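Local coordinates for protein xyloglucan-specific endo-beta-1,4-glucanase BoGH5A (PDB 3ZMR) that cleaves the beta-1,4-glucan backbone of xyloglucan internally, with retention of the beta-configuration, releasing xyloglucan oligosaccharides, at residues P97-Y102 with R236-W241; Y341-M346 with S354-A359; A358-G363 with L409-K414. All blocks are in the same frame, centred on the assembly; numbering follows the deposited sequence.

Interaction 1 of 3, residues P97-Y102 with R236-W241; sequences PAYDEY and RLEAMW. With EDO (1,2-ethanediol), chain H.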
loop_
_atom_site.group_PDB
_atom_site.type_symbol
_atom_site.label_atom_id
_atom_site.label_comp_id
_atom_site.label_asym_id
_atom_site.label_seq_id
_atom_site.Cartn_x
_atom_site.Cartn_y
_atom_site.Cartn_z
ATOM N N PRO A 97 0.791 -16.445 11.275
ATOM C CA PRO A 97 -0.259 -17.047 12.132
ATOM C C PRO A 97 -0.673 -18.433 11.664
ATOM O O PRO A 97 -0.574 -18.724 10.492
ATOM C CB PRO A 97 -1.444 -16.079 11.989
ATOM C CG PRO A 97 -0.861 -14.805 11.473
ATOM C CD PRO A 97 0.354 -15.166 10.683
ATOM N N ALA A 98 -1.127 -19.270 12.599
ATOM C CA ALA A 98 -1.561 -20.627 12.283
ATOM C C ALA A 98 -3.042 -20.628 11.952
ATOM O O ALA A 98 -3.863 -20.319 12.841
ATOM C CB ALA A 98 -1.262 -21.559 13.448
ATOM N N TYR A 99 -3.381 -20.952 10.698
ATOM C CA TYR A 99 -4.812 -21.099 10.279
ATOM C C TYR A 99 -5.151 -22.540 9.964
ATOM O O TYR A 99 -4.392 -23.245 9.297
ATOM C CB TYR A 99 -5.197 -20.299 9.019
ATOM C CG TYR A 99 -5.252 -18.788 9.136
ATOM C CD1 TYR A 99 -5.293 -18.142 10.342
ATOM C CD2 TYR A 99 -5.221 -18.014 7.978
ATOM C CE1 TYR A 99 -5.349 -16.761 10.409
ATOM C CE2 TYR A 99 -5.278 -16.643 8.027
ATOM C CZ TYR A 99 -5.313 -16.008 9.241
ATOM O OH TYR A 99 -5.388 -14.632 9.321
ATOM N N ASP A 100 -6.314 -22.979 10.432
ATOM C CA ASP A 100 -6.752 -24.361 10.137
ATOM C C ASP A 100 -6.869 -24.648 8.622
ATOM O O ASP A 100 -6.669 -25.755 8.163
ATOM C CB ASP A 100 -8.099 -24.643 10.799
ATOM C CG ASP A 100 -8.026 -24.705 12.320
ATOM O OD1 ASP A 100 -6.915 -24.738 12.891
ATOM O OD2 ASP A 100 -9.106 -24.726 12.940
ATOM N N GLU A 101 -7.151 -23.592 7.862
ATOM C CA GLU A 101 -7.380 -23.662 6.439
ATOM C C GLU A 101 -6.080 -23.655 5.613
ATOM O O GLU A 101 -6.120 -23.803 4.379
ATOM C CB GLU A 101 -8.251 -22.470 5.985
ATOM C CG GLU A 101 -9.633 -22.392 6.616
ATOM C CD GLU A 101 -9.712 -21.682 7.945
ATOM O OE1 GLU A 101 -8.692 -21.367 8.586
ATOM O OE2 GLU A 101 -10.868 -21.420 8.356
ATOM N N TYR A 102 -4.941 -23.469 6.281
ATOM C CA TYR A 102 -3.633 -23.458 5.613
ATOM C C TYR A 102 -3.427 -24.679 4.723
ATOM O O TYR A 102 -3.736 -25.813 5.100
ATOM C CB TYR A 102 -2.526 -23.415 6.648
ATOM C CG TYR A 102 -1.120 -23.478 6.117
ATOM C CD1 TYR A 102 -0.444 -22.344 5.663
ATOM C CD2 TYR A 102 -0.443 -24.692 6.105
ATOM C CE1 TYR A 102 0.883 -22.436 5.240
ATOM C CE2 TYR A 102 0.858 -24.792 5.674
ATOM C CZ TYR A 102 1.509 -23.674 5.223
ATOM O OH TYR A 102 2.822 -23.783 4.838
ATOM N N ARG A 236 -10.676 -6.910 12.399
ATOM C CA ARG A 236 -11.565 -6.816 11.246
ATOM C C ARG A 236 -10.817 -6.982 9.920
ATOM O O ARG A 236 -11.283 -7.688 9.034
ATOM C CB ARG A 236 -12.320 -5.494 11.278
ATOM C CG ARG A 236 -13.230 -5.284 10.091
ATOM C CD ARG A 236 -14.100 -4.076 10.285
ATOM N NE ARG A 236 -14.948 -3.819 9.144
ATOM C CZ ARG A 236 -15.880 -2.866 9.135
ATOM N NH1 ARG A 236 -16.073 -2.119 10.211
ATOM N NH2 ARG A 236 -16.614 -2.653 8.058
ATOM N N LEU A 237 -9.690 -6.292 9.786
ATOM C CA LEU A 237 -8.899 -6.352 8.552
ATOM C C LEU A 237 -8.472 -7.811 8.294
ATOM O O LEU A 237 -8.578 -8.323 7.153
ATOM C CB LEU A 237 -7.726 -5.409 8.685
ATOM C CG LEU A 237 -6.932 -5.231 7.377
ATOM C CD1 LEU A 237 -7.736 -4.605 6.253
ATOM C CD2 LEU A 237 -5.668 -4.429 7.668
ATOM N N GLU A 238 -8.034 -8.499 9.346
ATOM C CA GLU A 238 -7.696 -9.922 9.231
ATOM C C GLU A 238 -8.887 -10.772 8.803
ATOM O O GLU A 238 -8.792 -11.628 7.925
ATOM C CB GLU A 238 -7.125 -10.458 10.563
ATOM C CG GLU A 238 -6.847 -11.954 10.513
ATOM C CD GLU A 238 -6.260 -12.536 11.788
ATOM O OE1 GLU A 238 -6.439 -11.955 12.861
ATOM O OE2 GLU A 238 -5.608 -13.596 11.693
ATOM N N ALA A 239 -10.035 -10.558 9.459
ATOM C CA ALA A 239 -11.211 -11.392 9.194
ATOM C C ALA A 239 -11.656 -11.254 7.747
ATOM O O ALA A 239 -12.035 -12.233 7.102
ATOM C CB ALA A 239 -12.352 -11.041 10.127
ATOM N N MET A 240 -11.562 -10.034 7.227
ATOM C CA MET A 240 -11.962 -9.756 5.860
ATOM C C MET A 240 -10.958 -10.336 4.883
ATOM O O MET A 240 -11.320 -11.089 3.956
ATOM C CB MET A 240 -12.157 -8.244 5.646
ATOM C CG MET A 240 -13.321 -7.666 6.465
ATOM S SD MET A 240 -13.497 -5.896 6.224
ATOM C CE MET A 240 -14.187 -5.844 4.582
ATOM N N TRP A 241 -9.670 -10.048 5.108
ATOM C CA TRP A 241 -8.644 -10.577 4.195
ATOM C C TRP A 241 -8.513 -12.100 4.202
ATOM O O TRP A 241 -8.170 -12.699 3.179
ATOM C CB TRP A 241 -7.262 -9.932 4.398
ATOM C CG TRP A 241 -7.109 -8.728 3.513
ATOM C CD1 TRP A 241 -7.064 -7.411 3.897
ATOM C CD2 TRP A 241 -7.030 -8.732 2.085
ATOM N NE1 TRP A 241 -6.999 -6.597 2.787
ATOM C CE2 TRP A 241 -6.990 -7.374 1.660
ATOM C CE3 TRP A 241 -7.068 -9.739 1.112
ATOM C CZ2 TRP A 241 -6.932 -7.012 0.311
ATOM C CZ3 TRP A 241 -6.975 -9.371 -0.221
ATOM C CH2 TRP A 241 -6.931 -8.031 -0.605
HETATM C C1 EDO H . -15.547 -2.438 14.293
HETATM O O1 EDO H . -16.023 -1.164 14.746
HETATM C C2 EDO H . -14.206 -2.253 13.608
HETATM O O2 EDO H . -14.379 -1.381 12.489
#

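Interaction 2 of 3, residues Y341-M346 with S354-A359; sequences YDFTIM and SQWGAA. With GLC (alpha-D-glucopyranose), chain L; EDO (1,2-ethanediol), chain F.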
loop_
_atom_site.group_PDB
_atom_site.type_symbol
_atom_site.label_atom_id
_atom_site.label_comp_id
_atom_site.label_asym_id
_atom_site.label_seq_id
_atom_site.Cartn_x
_atom_site.Cartn_y
_atom_site.Cartn_z
ATOM N N TYR A 341 -3.438 19.400 -6.605
ATOM C CA TYR A 341 -4.835 19.090 -6.297
ATOM C C TYR A 341 -5.832 20.079 -6.943
ATOM O O TYR A 341 -6.877 19.665 -7.443
ATOM C CB TYR A 341 -5.021 19.095 -4.777
ATOM C CG TYR A 341 -6.440 18.937 -4.331
ATOM C CD1 TYR A 341 -7.044 17.693 -4.278
ATOM C CD2 TYR A 341 -7.188 20.051 -3.935
ATOM C CE1 TYR A 341 -8.358 17.552 -3.858
ATOM C CE2 TYR A 341 -8.499 19.918 -3.496
ATOM C CZ TYR A 341 -9.077 18.672 -3.468
ATOM O OH TYR A 341 -10.385 18.540 -3.058
ATOM N N ASP A 342 -5.486 21.362 -6.963
ATOM C CA ASP A 342 -6.397 22.369 -7.509
ATOM C C ASP A 342 -6.598 22.287 -9.032
ATOM O O ASP A 342 -7.567 22.827 -9.549
ATOM C CB ASP A 342 -6.086 23.801 -7.019
ATOM C CG ASP A 342 -4.749 24.314 -7.443
ATOM O OD1 ASP A 342 -3.962 23.587 -8.088
ATOM O OD2 ASP A 342 -4.487 25.502 -7.151
ATOM N N PHE A 343 -5.705 21.581 -9.705
ATOM C CA PHE A 343 -5.874 21.230 -11.106
ATOM C C PHE A 343 -6.571 19.866 -11.289
ATOM O O PHE A 343 -7.579 19.743 -11.989
ATOM C CB PHE A 343 -4.518 21.234 -11.833
ATOM C CG PHE A 343 -4.580 20.709 -13.242
ATOM C CD1 PHE A 343 -5.193 21.424 -14.254
ATOM C CD2 PHE A 343 -4.031 19.475 -13.550
ATOM C CE1 PHE A 343 -5.249 20.918 -15.530
ATOM C CE2 PHE A 343 -4.080 18.963 -14.832
ATOM C CZ PHE A 343 -4.697 19.680 -15.822
ATOM N N THR A 344 -6.053 18.844 -10.618
ATOM C CA THR A 344 -6.485 17.476 -10.913
ATOM C C THR A 344 -7.909 17.151 -10.468
ATOM O O THR A 344 -8.698 16.672 -11.275
ATOM C CB THR A 344 -5.551 16.424 -10.323
ATOM O OG1 THR A 344 -5.473 16.607 -8.906
ATOM C CG2 THR A 344 -4.164 16.497 -10.985
ATOM N N ILE A 345 -8.211 17.338 -9.183
ATOM C CA ILE A 345 -9.426 16.769 -8.594
ATOM C C ILE A 345 -10.224 17.712 -7.678
ATOM O O ILE A 345 -11.283 17.342 -7.165
ATOM C CB ILE A 345 -9.148 15.420 -7.890
ATOM C CG1 ILE A 345 -8.134 15.581 -6.788
ATOM C CG2 ILE A 345 -8.686 14.338 -8.885
ATOM C CD1 ILE A 345 -8.060 14.339 -5.910
ATOM N N MET A 346 -9.769 18.951 -7.528
ATOM C CA MET A 346 -10.559 19.934 -6.742
ATOM C C MET A 346 -11.925 20.093 -7.425
ATOM O O MET A 346 -11.993 20.160 -8.665
ATOM C CB MET A 346 -9.859 21.271 -6.695
ATOM C CG MET A 346 -10.696 22.405 -6.098
ATOM S SD MET A 346 -9.778 23.948 -5.957
ATOM C CE MET A 346 -8.860 23.629 -4.458
ATOM N N SER A 354 -7.723 25.410 -14.312
ATOM C CA SER A 354 -8.093 24.648 -15.495
ATOM C C SER A 354 -6.896 24.247 -16.370
ATOM O O SER A 354 -7.047 23.425 -17.281
ATOM C CB SER A 354 -9.116 25.423 -16.366
ATOM O OG SER A 354 -8.536 26.634 -16.811
ATOM N N GLN A 355 -5.739 24.892 -16.138
ATOM C CA GLN A 355 -4.569 24.739 -16.986
ATOM C C GLN A 355 -3.398 24.176 -16.183
ATOM O O GLN A 355 -3.381 24.226 -14.947
ATOM C CB GLN A 355 -4.144 26.079 -17.579
ATOM C CG GLN A 355 -5.226 26.633 -18.499
ATOM C CD GLN A 355 -4.945 28.047 -18.978
ATOM O OE1 GLN A 355 -3.950 28.677 -18.601
ATOM N NE2 GLN A 355 -5.840 28.562 -19.796
ATOM N N TRP A 356 -2.439 23.646 -16.925
ATOM C CA TRP A 356 -1.244 23.013 -16.342
ATOM C C TRP A 356 -0.079 23.057 -17.328
ATOM O O TRP A 356 -0.262 22.829 -18.521
ATOM C CB TRP A 356 -1.552 21.526 -15.982
ATOM C CG TRP A 356 -0.316 20.875 -15.424
ATOM C CD1 TRP A 356 0.093 20.881 -14.094
ATOM C CD2 TRP A 356 0.753 20.241 -16.160
ATOM N NE1 TRP A 356 1.325 20.286 -13.972
ATOM C CE2 TRP A 356 1.759 19.877 -15.212
ATOM C CE3 TRP A 356 0.964 19.940 -17.521
ATOM C CZ2 TRP A 356 2.975 19.283 -15.603
ATOM C CZ3 TRP A 356 2.154 19.329 -17.892
ATOM C CH2 TRP A 356 3.139 18.979 -16.923
ATOM N N GLY A 357 1.123 23.317 -16.815
ATOM C CA GLY A 357 2.347 23.028 -17.544
ATOM C C GLY A 357 2.976 24.226 -18.242
ATOM O O GLY A 357 2.410 25.313 -18.300
ATOM N N ALA A 358 4.159 23.986 -18.782
ATOM C CA ALA A 358 5.004 25.052 -19.387
ATOM C C ALA A 358 4.278 25.835 -20.484
ATOM O O ALA A 358 4.420 27.052 -20.564
ATOM C CB ALA A 358 6.301 24.464 -19.926
ATOM N N ALA A 359 3.469 25.130 -21.278
ATOM C CA ALA A 359 2.717 25.746 -22.388
ATOM C C ALA A 359 1.751 26.833 -21.912
ATOM O O ALA A 359 1.386 27.731 -22.686
ATOM C CB ALA A 359 1.971 24.684 -23.181
HETATM C C1 GLC L . -8.266 8.539 -4.136
HETATM C C2 GLC L . -9.328 7.531 -3.715
HETATM C C3 GLC L . -10.470 7.449 -4.729
HETATM C C4 GLC L . -10.986 8.875 -4.945
HETATM C C5 GLC L . -9.824 9.838 -5.227
HETATM C C6 GLC L . -10.254 11.281 -5.478
HETATM O O2 GLC L . -8.707 6.292 -3.497
HETATM O O3 GLC L . -11.489 6.512 -4.314
HETATM O O4 GLC L . -11.838 8.809 -6.056
HETATM O O5 GLC L . -8.884 9.798 -4.177
HETATM O O6 GLC L . -10.455 11.412 -6.872
HETATM C C1 EDO F . -11.673 28.159 -16.640
HETATM O O1 EDO F . -10.423 28.642 -16.117
HETATM C C2 EDO F . -12.553 29.332 -17.080
HETATM O O2 EDO F . -12.891 30.093 -15.918
#

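Interaction 3 of 3, residues A358-G363 with L409-K414; sequences AAFAGG and LENHLK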
loop_
_atom_site.group_PDB
_atom_site.type_symbol
_atom_site.label_atom_id
_atom_site.label_comp_id
_atom_site.label_asym_id
_atom_site.label_seq_id
_atom_site.Cartn_x
_atom_site.Cartn_y
_atom_site.Cartn_z
ATOM N N ALA A 358 4.159 23.986 -18.782
ATOM C CA ALA A 358 5.004 25.052 -19.387
ATOM C C ALA A 358 4.278 25.835 -20.484
ATOM O O ALA A 358 4.420 27.052 -20.564
ATOM C CB ALA A 358 6.301 24.464 -19.926
ATOM N N ALA A 359 3.469 25.130 -21.278
ATOM C CA ALA A 359 2.717 25.746 -22.388
ATOM C C ALA A 359 1.751 26.833 -21.912
ATOM O O ALA A 359 1.386 27.731 -22.686
ATOM C CB ALA A 359 1.971 24.684 -23.181
ATOM N N PHE A 360 1.357 26.762 -20.644
ATOM C CA PHE A 360 0.424 27.725 -20.033
ATOM C C PHE A 360 0.982 28.558 -18.892
ATOM O O PHE A 360 0.222 29.157 -18.125
ATOM C CB PHE A 360 -0.842 26.993 -19.588
ATOM C CG PHE A 360 -1.560 26.371 -20.726
ATOM C CD1 PHE A 360 -2.255 27.171 -21.638
ATOM C CD2 PHE A 360 -1.491 25.017 -20.943
ATOM C CE1 PHE A 360 -2.883 26.595 -22.717
ATOM C CE2 PHE A 360 -2.109 24.437 -22.021
ATOM C CZ PHE A 360 -2.801 25.231 -22.915
ATOM N N ALA A 361 2.310 28.595 -18.766
ATOM C CA ALA A 361 2.937 29.483 -17.781
ATOM C C ALA A 361 2.389 30.905 -17.966
ATOM O O ALA A 361 2.273 31.372 -19.089
ATOM C CB ALA A 361 4.452 29.463 -17.925
ATOM N N GLY A 362 1.974 31.544 -16.876
ATOM C CA GLY A 362 1.438 32.930 -16.914
ATOM C C GLY A 362 -0.082 32.938 -17.024
ATOM O O GLY A 362 -0.719 33.990 -16.962
ATOM N N GLY A 363 -0.646 31.740 -17.188
ATOM C CA GLY A 363 -2.093 31.517 -17.313
ATOM C C GLY A 363 -2.796 31.013 -16.050
ATOM O O GLY A 363 -2.405 31.342 -14.932
ATOM N N LEU A 409 -11.967 25.830 -22.520
ATOM C CA LEU A 409 -12.137 24.365 -22.660
ATOM C C LEU A 409 -10.979 23.756 -23.456
ATOM O O LEU A 409 -10.406 22.711 -23.084
ATOM C CB LEU A 409 -13.486 24.016 -23.320
ATOM C CG LEU A 409 -13.709 22.538 -23.596
ATOM C CD1 LEU A 409 -13.723 21.683 -22.341
ATOM C CD2 LEU A 409 -14.974 22.331 -24.388
ATOM N N GLU A 410 -10.611 24.391 -24.562
ATOM C CA GLU A 410 -9.572 23.861 -25.413
ATOM C C GLU A 410 -8.245 23.772 -24.628
ATOM O O GLU A 410 -7.528 22.779 -24.704
ATOM C CB GLU A 410 -9.414 24.684 -26.707
ATOM C CG GLU A 410 -8.423 24.088 -27.689
ATOM C CD GLU A 410 -8.785 22.704 -28.214
ATOM O OE1 GLU A 410 -9.978 22.270 -28.218
ATOM O OE2 GLU A 410 -7.827 22.023 -28.616
ATOM N N ASN A 411 -7.917 24.838 -23.915
ATOM C CA ASN A 411 -6.684 24.904 -23.130
ATOM C C ASN A 411 -6.710 23.864 -21.995
ATOM O O ASN A 411 -5.673 23.307 -21.625
ATOM C CB ASN A 411 -6.511 26.314 -22.551
ATOM C CG ASN A 411 -6.161 27.343 -23.595
ATOM O OD1 ASN A 411 -5.784 27.006 -24.710
ATOM N ND2 ASN A 411 -6.301 28.607 -23.229
ATOM N N HIS A 412 -7.889 23.628 -21.453
ATOM C CA HIS A 412 -8.085 22.646 -20.385
ATOM C C HIS A 412 -7.836 21.243 -20.950
ATOM O O HIS A 412 -7.139 20.422 -20.323
ATOM C CB HIS A 412 -9.474 22.770 -19.756
ATOM C CG HIS A 412 -9.844 21.638 -18.838
ATOM N ND1 HIS A 412 -9.172 21.400 -17.657
ATOM C CD2 HIS A 412 -10.782 20.664 -18.937
ATOM C CE1 HIS A 412 -9.705 20.342 -17.061
ATOM N NE2 HIS A 412 -10.672 19.872 -17.822
ATOM N N LEU A 413 -8.432 20.932 -22.096
ATOM C CA LEU A 413 -8.301 19.591 -22.673
ATOM C C LEU A 413 -6.829 19.308 -22.958
ATOM O O LEU A 413 -6.333 18.217 -22.663
ATOM C CB LEU A 413 -9.134 19.453 -23.946
ATOM C CG LEU A 413 -10.650 19.470 -23.738
ATOM C CD1 LEU A 413 -11.331 19.509 -25.095
ATOM C CD2 LEU A 413 -11.115 18.273 -22.936
ATOM N N LYS A 414 -6.135 20.289 -23.528
ATOM C CA LYS A 414 -4.703 20.175 -23.821
ATOM C C LYS A 414 -3.901 19.986 -22.542
ATOM O O LYS A 414 -3.022 19.114 -22.475
ATOM C CB LYS A 414 -4.178 21.400 -24.594
ATOM C CG LYS A 414 -2.670 21.358 -24.865
ATOM C CD LYS A 414 -2.151 22.547 -25.667
ATOM C CE LYS A 414 -0.806 22.222 -26.311
ATOM N NZ LYS A 414 0.246 21.978 -25.290
#

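Interaction 1 of 3, residues P97-Y102 with R236-W241
Glu238 reaches off its helix to take the phenol of Tyr99, and this one bond carries nearly the whole contact, which buries just 89 Å² in all. From CB the Glu238 chain runs straight out, with CG opposite the backbone N (chi1 176°) and CD prolonging the same line (chi2 179°). CG is the first atom to meet the tyrosine, 3.3 Å from Tyr99 OH, and CD follows at a similar distance. At the tip, OE2 of Glu238 accepts a short hydrogen bond from Tyr99 OH, 2.6 Å long, using the lone pair turned away from OE1. The same oxygen lies at the edge of the Tyr99 ring, in its plane, 3.4 Å from Tyr99 CE1. Ring and carboxylate are twisted 32° from coplanarity, and the two side chains approach from opposite directions. Lys242, one turn on from Glu238, makes a cation-pi contact with Tyr99 and a salt bridge with Glu101, two residues of the same turn. Tyr99 opens this type I turn, closed by Tyr102 N to Tyr99 O, in the loop that follows the last strand, 85-91, of the BACON-domain sheet and leads to helix 115-122. Glu238 sits on helix 227-248, an outer helix of the (beta/alpha)8 barrel between strands 210-214 and 255-258 in the chain, and Thr291 of the neighbouring helix 275-293 touches both Tyr99 and Glu238.

Interaction 2 of 3, residues Y341-M346 with S354-A359
Phe343 turns one face of its ring to Trp356, and what covers that face is the methylene rather than the indole. Trp356 CB stands over the ring centre, 3.7 Å from the centroid and 11° off the ring normal, a CH-pi contact of good geometry. The two side chains cross at about a right angle. Beyond CB the indole leads away from the phenylalanine, its five-membered ring inclined at 36° to the Phe343 ring with centroids 5.4 Å apart, so the rings meet obliquely. Phe343 comes off the short helix 341-344 with CG opposite the backbone N (chi1 173°), which carries the ring across to residues 354-356. Two backbone oxygens lie close to the ring: Ser354 O at its edge, near the plane, 3.5 Å from Phe343 CE1, and Gln355 O obliquely, 3.4 Å from Phe343 CD1. At the end of helix 341-344, Tyr341 O accepts from both Ile345 N and Met346 N, from opposite faces of its carbonyl plane. Ile345, the first residue past the helix, places CD1 3.8 Å from C6 of the bound alpha-D-glucopyranose. No hydrogen bond joins the two segments, and Trp356 NE1 bonds outside them to Gly369 O. The Phe343 contact therefore rests on dispersion and CH-pi packing, probably with a weak electrostatic attraction between its C-H edge and Ser354 O.

Interaction 3 of 3, residues A358-G363 with L409-K414
The backbone oxygen of Asn411 receives a hydrogen bond from Ser415 OG one helical turn on, and Phe360 CZ packs against it at 3.7 Å. Phe360 is the residue that carries the contact. Its CE1 makes the closest approach, 3.5 Å from Asn411 CG, with Asn411 OD1 and CB at nearly the same distance. Ring and amide planes stand 52° apart, so the carboxamide is neither stacked on the ring nor square to it. Asn411 CG lies opposite its own carbonyl carbon (chi1 -71°), which tips the amide toward the incoming phenylalanine. Lys414, one turn further along the helix, supplies the aliphatic side of the seat, with its CD 3.9 Å from Phe360 CZ. Helix 406-429, which bears both residues, links strands 391-396 and 433-436 of the parallel eight-stranded TIM barrel of family 5, and the opposing residues belong to the long loop between helices 341-344 and 371-379. That loop reverses here in a type II turn, Phe360 to Gly363, closed by Gly363 N to Phe360 O at 2.9 Å, and Gly362 takes the positive phi of the turn's third position. A short 3-10 segment precedes it and brings Ala359 to the lysine. Extended as far as CE, Lys414 bends at its last torsion (chi4 -64°), placing NZ 3.8 Å from Ala359 CB while the ammonium forms a salt bridge with Asp418. Gln355 and Val365 touch Phe360 as well.

In the fold
Interactions 2 and 3 are neighbours on one side of the chain, their centres 9 Å apart, and share Ala358 and Ala359. Helix 406-429 joins them: Ser354 O and His412 ND1 lie 3.0 Å apart in a probable hydrogen bond, and Gln355 packs against Asn411 and Phe360. Interaction 1 lies on the opposite side of the chain's centre, about 43 Å from interaction 2 and 51 Å from interaction 3 between centres. Only interaction 2 includes a residue of the sugar pocket, Ile345, which lines it with the probable proton donor Glu262 and the inferred nucleophile Glu395; the Phe343 side chain itself remains about 13 Å from a bound beta-glucose unit.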